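Local coordinates for flavoprotein (Thermotoga maritima, PDB 5V8S) that probably acts as an electron-transferring oxidoreductase, pairing a mu-oxo-diiron centre in a metallo-beta-lactamase-like domain with an FMN-binding flavodoxin-like domain, at residues A[126-129]-A[130-134]; A[139-142]-A[143-147]. The protein carries 1 engineered substitution. All coordinates share one frame; numbering follows the deposited sequence.

Contact 1: A[126-129]-A[130-134]; sequences KRLL and EGFYG
Glu130 OE2 takes a hydrogen bond from a water 2.5 Å away, and the same water accepts from Lys126 NZ at 2.6 Å, which ties two side chains one helical turn apart. The ammonium and carboxylate do not touch directly, since Lys126 NZ stays 4.9 Å from Glu130 OE2. Glu130 reaches the water with CG anti to its own backbone N (chi1 -178°) and the chain extended beyond; OE2 also forms a salt bridge with Lys136, so two basic residues probably favour its charged form. Along the backbone, i to i+4 bonds join the same turns, including Phe132 N to Leu128 O at 2.8 Å. The bond at the next residue is less well aligned: Tyr133 N comes to Leu129 O from above the carbonyl plane, 40° out of it. Here the chain is leaving the helix, and Gly134 follows with positive phi. The two aromatic residues lean back on the preceding turn. Phe132 lays CE2 against Leu128 CB at 4.1 Å, while Leu129 CD2 lies in the plane of the Tyr133 ring, at its edge, 4.0 Å from Tyr133 CD2. One face of that ring is covered by Phe132 CB, 3.6 Å above its centre, and its hydroxyl is hydrogen-bonded to Ser103. Phe132 also meets Phe278 of the second subunit, and its side chain lies about 9 Å from the mu-oxo-diiron group. The arrangement is the C-terminal end of the helix in a beta-alpha-beta unit, strand 118-121, helix 123-133 and strand 138-140, of the metallo-beta-lactamase-like fold.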
loop_
_atom_site.group_PDB
_atom_site.type_symbol
_atom_site.label_atom_id
_atom_site.label_comp_id
_atom_site.label_asym_id
_atom_site.label_seq_id
_atom_site.Cartn_x
_atom_site.Cartn_y
_atom_site.Cartn_z
ATOM N N LYS A 126 -17.167 23.784 16.923
ATOM C CA LYS A 126 -18.384 23.508 17.678
ATOM C C LYS A 126 -19.209 22.410 17.010
ATOM O O LYS A 126 -19.692 21.489 17.675
ATOM C CB LYS A 126 -19.188 24.801 17.835
ATOM C CG LYS A 126 -20.550 24.588 18.446
ATOM C CD LYS A 126 -21.192 25.927 18.792
ATOM C CE LYS A 126 -22.489 25.710 19.528
ATOM N NZ LYS A 126 -23.404 24.902 18.706
ATOM N N ARG A 127 -19.368 22.488 15.691
ATOM C CA ARG A 127 -20.141 21.472 14.982
ATOM C C ARG A 127 -19.530 20.091 15.170
ATOM O O ARG A 127 -20.254 19.105 15.367
ATOM C CB ARG A 127 -20.220 21.840 13.501
ATOM C CG ARG A 127 -21.062 23.080 13.262
ATOM C CD ARG A 127 -20.703 23.791 11.965
ATOM N NE ARG A 127 -20.837 22.935 10.794
ATOM C CZ ARG A 127 -20.646 23.352 9.543
ATOM N NH1 ARG A 127 -20.323 24.620 9.306
ATOM N NH2 ARG A 127 -20.782 22.504 8.528
ATOM N N LEU A 128 -18.196 19.994 15.112
ATOM C CA LEU A 128 -17.550 18.692 15.211
ATOM C C LEU A 128 -17.564 18.154 16.637
ATOM O O LEU A 128 -17.676 16.940 16.834
ATOM C CB LEU A 128 -16.119 18.758 14.658
ATOM C CG LEU A 128 -16.050 19.009 13.141
ATOM C CD1 LEU A 128 -14.661 19.407 12.693
ATOM C CD2 LEU A 128 -16.530 17.771 12.372
ATOM N N LEU A 129 -17.486 19.025 17.646
ATOM C CA LEU A 129 -17.568 18.512 19.011
ATOM C C LEU A 129 -18.932 17.906 19.288
ATOM O O LEU A 129 -19.044 16.937 20.043
ATOM C CB LEU A 129 -17.279 19.617 20.026
ATOM C CG LEU A 129 -15.826 20.073 20.113
ATOM C CD1 LEU A 129 -15.703 21.310 20.998
ATOM C CD2 LEU A 129 -14.944 18.943 20.636
ATOM N N GLU A 130 -19.974 18.459 18.688
ATOM C CA GLU A 130 -21.296 17.867 18.846
ATOM C C GLU A 130 -21.381 16.537 18.108
ATOM O O GLU A 130 -21.875 15.545 18.648
ATOM C CB GLU A 130 -22.350 18.831 18.325
ATOM C CG GLU A 130 -23.744 18.279 18.506
ATOM C CD GLU A 130 -24.802 19.152 17.872
ATOM O OE1 GLU A 130 -25.409 18.722 16.856
ATOM O OE2 GLU A 130 -25.017 20.267 18.383
ATOM N N GLY A 131 -20.885 16.491 16.875
ATOM C CA GLY A 131 -20.973 15.255 16.109
ATOM C C GLY A 131 -20.139 14.123 16.690
ATOM O O GLY A 131 -20.550 12.958 16.666
ATOM N N PHE A 132 -18.939 14.434 17.179
ATOM C CA PHE A 132 -18.090 13.382 17.738
ATOM C C PHE A 132 -18.572 12.943 19.110
ATOM O O PHE A 132 -18.615 11.745 19.405
ATOM C CB PHE A 132 -16.652 13.886 17.901
ATOM C CG PHE A 132 -15.906 14.112 16.614
ATOM C CD1 PHE A 132 -16.244 13.467 15.442
ATOM C CD2 PHE A 132 -14.847 14.992 16.593
ATOM C CE1 PHE A 132 -15.525 13.704 14.276
ATOM C CE2 PHE A 132 -14.133 15.223 15.440
ATOM C CZ PHE A 132 -14.470 14.581 14.282
ATOM N N TYR A 133 -18.909 13.898 19.972
ATOM C CA TYR A 133 -19.050 13.636 21.397
ATOM C C TYR A 133 -20.387 14.054 21.984
ATOM O O TYR A 133 -20.615 13.792 23.163
ATOM C CB TYR A 133 -17.946 14.356 22.194
ATOM C CG TYR A 133 -16.536 14.074 21.705
ATOM C CD1 TYR A 133 -16.010 12.780 21.736
ATOM C CD2 TYR A 133 -15.731 15.094 21.213
ATOM C CE1 TYR A 133 -14.721 12.515 21.279
ATOM C CE2 TYR A 133 -14.443 14.850 20.769
ATOM C CZ TYR A 133 -13.942 13.555 20.796
ATOM O OH TYR A 133 -12.663 13.290 20.355
ATOM N N GLY A 134 -21.268 14.678 21.209
ATOM C CA GLY A 134 -22.500 15.198 21.762
ATOM C C GLY A 134 -22.323 16.397 22.664
ATOM O O GLY A 134 -23.251 16.741 23.402
HETATM O O HOH W 1 -23.594 22.338 18.655
#

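Contact 2: A[139-142]-A[143-147]; sequences TVVK and DGEER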
loop_
_atom_site.group_PDB
_atom_site.type_symbol
_atom_site.label_atom_id
_atom_site.label_comp_id
_atom_site.label_asym_id
_atom_site.label_seq_id
_atom_site.Cartn_x
_atom_site.Cartn_y
_atom_site.Cartn_z
ATOM N N THR A 139 -18.650 27.754 23.226
ATOM C CA THR A 139 -18.526 29.163 22.878
ATOM C C THR A 139 -17.705 29.295 21.596
ATOM O O THR A 139 -16.531 28.915 21.565
ATOM C CB THR A 139 -17.836 29.878 24.038
ATOM O OG1 THR A 139 -18.669 29.793 25.199
ATOM C CG2 THR A 139 -17.565 31.336 23.709
ATOM N N VAL A 140 -18.312 29.858 20.552
ATOM C CA VAL A 140 -17.652 30.039 19.264
ATOM C C VAL A 140 -16.908 31.364 19.267
ATOM O O VAL A 140 -17.484 32.404 19.607
ATOM C CB VAL A 140 -18.676 30.007 18.122
ATOM C CG1 VAL A 140 -18.054 30.452 16.808
ATOM C CG2 VAL A 140 -19.240 28.610 17.990
ATOM N N VAL A 141 -15.641 31.333 18.853
ATOM C CA VAL A 141 -14.841 32.534 18.645
ATOM C C VAL A 141 -14.657 32.755 17.151
ATOM O O VAL A 141 -14.499 31.795 16.379
ATOM C CB VAL A 141 -13.480 32.476 19.363
ATOM C CG1 VAL A 141 -13.659 32.629 20.881
ATOM C CG2 VAL A 141 -12.724 31.191 19.012
ATOM N N LYS A 142 -14.680 34.024 16.753
ATOM C CA LYS A 142 -14.480 34.437 15.373
ATOM C C LYS A 142 -13.035 34.865 15.141
ATOM O O LYS A 142 -12.250 35.054 16.076
ATOM C CB LYS A 142 -15.425 35.590 15.023
ATOM C CG LYS A 142 -16.901 35.210 15.062
ATOM C CD LYS A 142 -17.751 36.123 14.203
ATOM C CE LYS A 142 -17.634 37.571 14.637
ATOM N NZ LYS A 142 -18.764 38.394 14.091
ATOM N N ASP A 143 -12.696 35.041 13.866
ATOM C CA ASP A 143 -11.335 35.386 13.486
ATOM C C ASP A 143 -10.933 36.716 14.114
ATOM O O ASP A 143 -11.579 37.745 13.891
ATOM C CB ASP A 143 -11.246 35.475 11.967
ATOM C CG ASP A 143 -9.814 35.394 11.451
ATOM O OD1 ASP A 143 -8.902 34.997 12.207
ATOM O OD2 ASP A 143 -9.602 35.715 10.263
ATOM N N GLY A 144 -9.858 36.689 14.896
ATOM C CA GLY A 144 -9.320 37.878 15.519
ATOM C C GLY A 144 -9.959 38.232 16.836
ATOM O O GLY A 144 -9.538 39.213 17.465
ATOM N N GLU A 145 -10.934 37.456 17.288
ATOM C CA GLU A 145 -11.651 37.795 18.506
ATOM C C GLU A 145 -10.716 37.700 19.700
ATOM O O GLU A 145 -9.861 36.819 19.772
ATOM C CB GLU A 145 -12.836 36.844 18.698
ATOM C CG GLU A 145 -13.606 37.071 19.994
ATOM C CD GLU A 145 -14.942 36.327 20.056
ATOM O OE1 GLU A 145 -15.389 35.782 19.021
ATOM O OE2 GLU A 145 -15.552 36.297 21.153
ATOM N N GLU A 146 -10.887 38.612 20.642
ATOM C CA GLU A 146 -10.086 38.617 21.844
ATOM C C GLU A 146 -11.000 38.388 23.029
ATOM O O GLU A 146 -12.136 38.855 23.049
ATOM C CB GLU A 146 -9.352 39.949 21.999
ATOM C CG GLU A 146 -8.302 40.200 20.937
ATOM C CD GLU A 146 -7.739 41.607 20.978
ATOM O OE1 GLU A 146 -7.873 42.274 22.019
ATOM O OE2 GLU A 146 -7.163 42.047 19.964
ATOM N N ARG A 147 -10.513 37.649 24.008
ATOM C CA ARG A 147 -11.277 37.388 25.205
ATOM C C ARG A 147 -10.379 37.549 26.408
ATOM O O ARG A 147 -9.274 37.028 26.439
ATOM C CB ARG A 147 -11.892 35.996 25.178
ATOM C CG ARG A 147 -13.052 35.885 24.210
ATOM C CD ARG A 147 -13.637 34.492 24.204
ATOM N NE ARG A 147 -14.583 34.316 25.289
ATOM C CZ ARG A 147 -15.884 34.563 25.199
ATOM N NH1 ARG A 147 -16.408 34.992 24.069
ATOM N NH2 ARG A 147 -16.655 34.368 26.244
HETATM O O HOH W 2 -17.494 34.572 21.059
#
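Val141 and Glu145 cross at about a right angle, Val141 CG1 lying 4.0 Å from the carboxylate carbon CD of Glu145. Chi1 of 177° turns the Glu145 chain away from its own amide, and in extended form it reaches back to the start of the turn, setting OE1 3.0 Å from Lys142 N. That bond is nearly straight, 166° at the hydrogen, and meets OE1 on its anti side, 26° out of the carboxylate plane. Glu145 N in turn donates to Lys142 O, closing a type II beta turn with Gly144 at its positive-phi corner; both Gly144 and Glu145 face Phe156, forming a G1 beta bulge. Arg147 crosses Val141 obliquely, its chain bent at chi3. Its CD rests 3.8 Å from Val141 CG1, and Thr139 CG2 sits over one face of the guanidinium, offset toward the rim, 3.9 Å from Arg147 CZ. At the edge of the same group, in its plane, Glu145 OE2 forms a salt bridge with Arg147 NH1 at 3.3 Å, its hydrogen bond weak. A water donates both to Val140 O and to Glu145 OE2, joining the carboxylate to the preceding strand. Both oxygens of Glu145 are thus engaged, OE1 by a backbone amide and OE2 by a water and an arginine, which should hold the carboxylate's rotation and probably favours its ionised form.

Overall arrangement
Contact 1 (126-134) closes before contact 2 (139-147) opens; their centres lie 18 Å apart, on the same side of the chain's centre. Helix 123-133 carries the first, and strand 138-140, the next element of the chain, begins the second. They touch where Lys126 CD packs on Val140 CG2 at 3.4 Å. Strand 138-140 is an outermost strand of the seven-stranded mixed sheet, whereas strand 146-149 is an outermost strand of the five-stranded one, so contact 2 carries the chain from one sheet of the metallo-beta-lactamase-like domain to the other. The helix of contact 1 meets the second subunit, while contact 2 touches no other protein chain of the assembly.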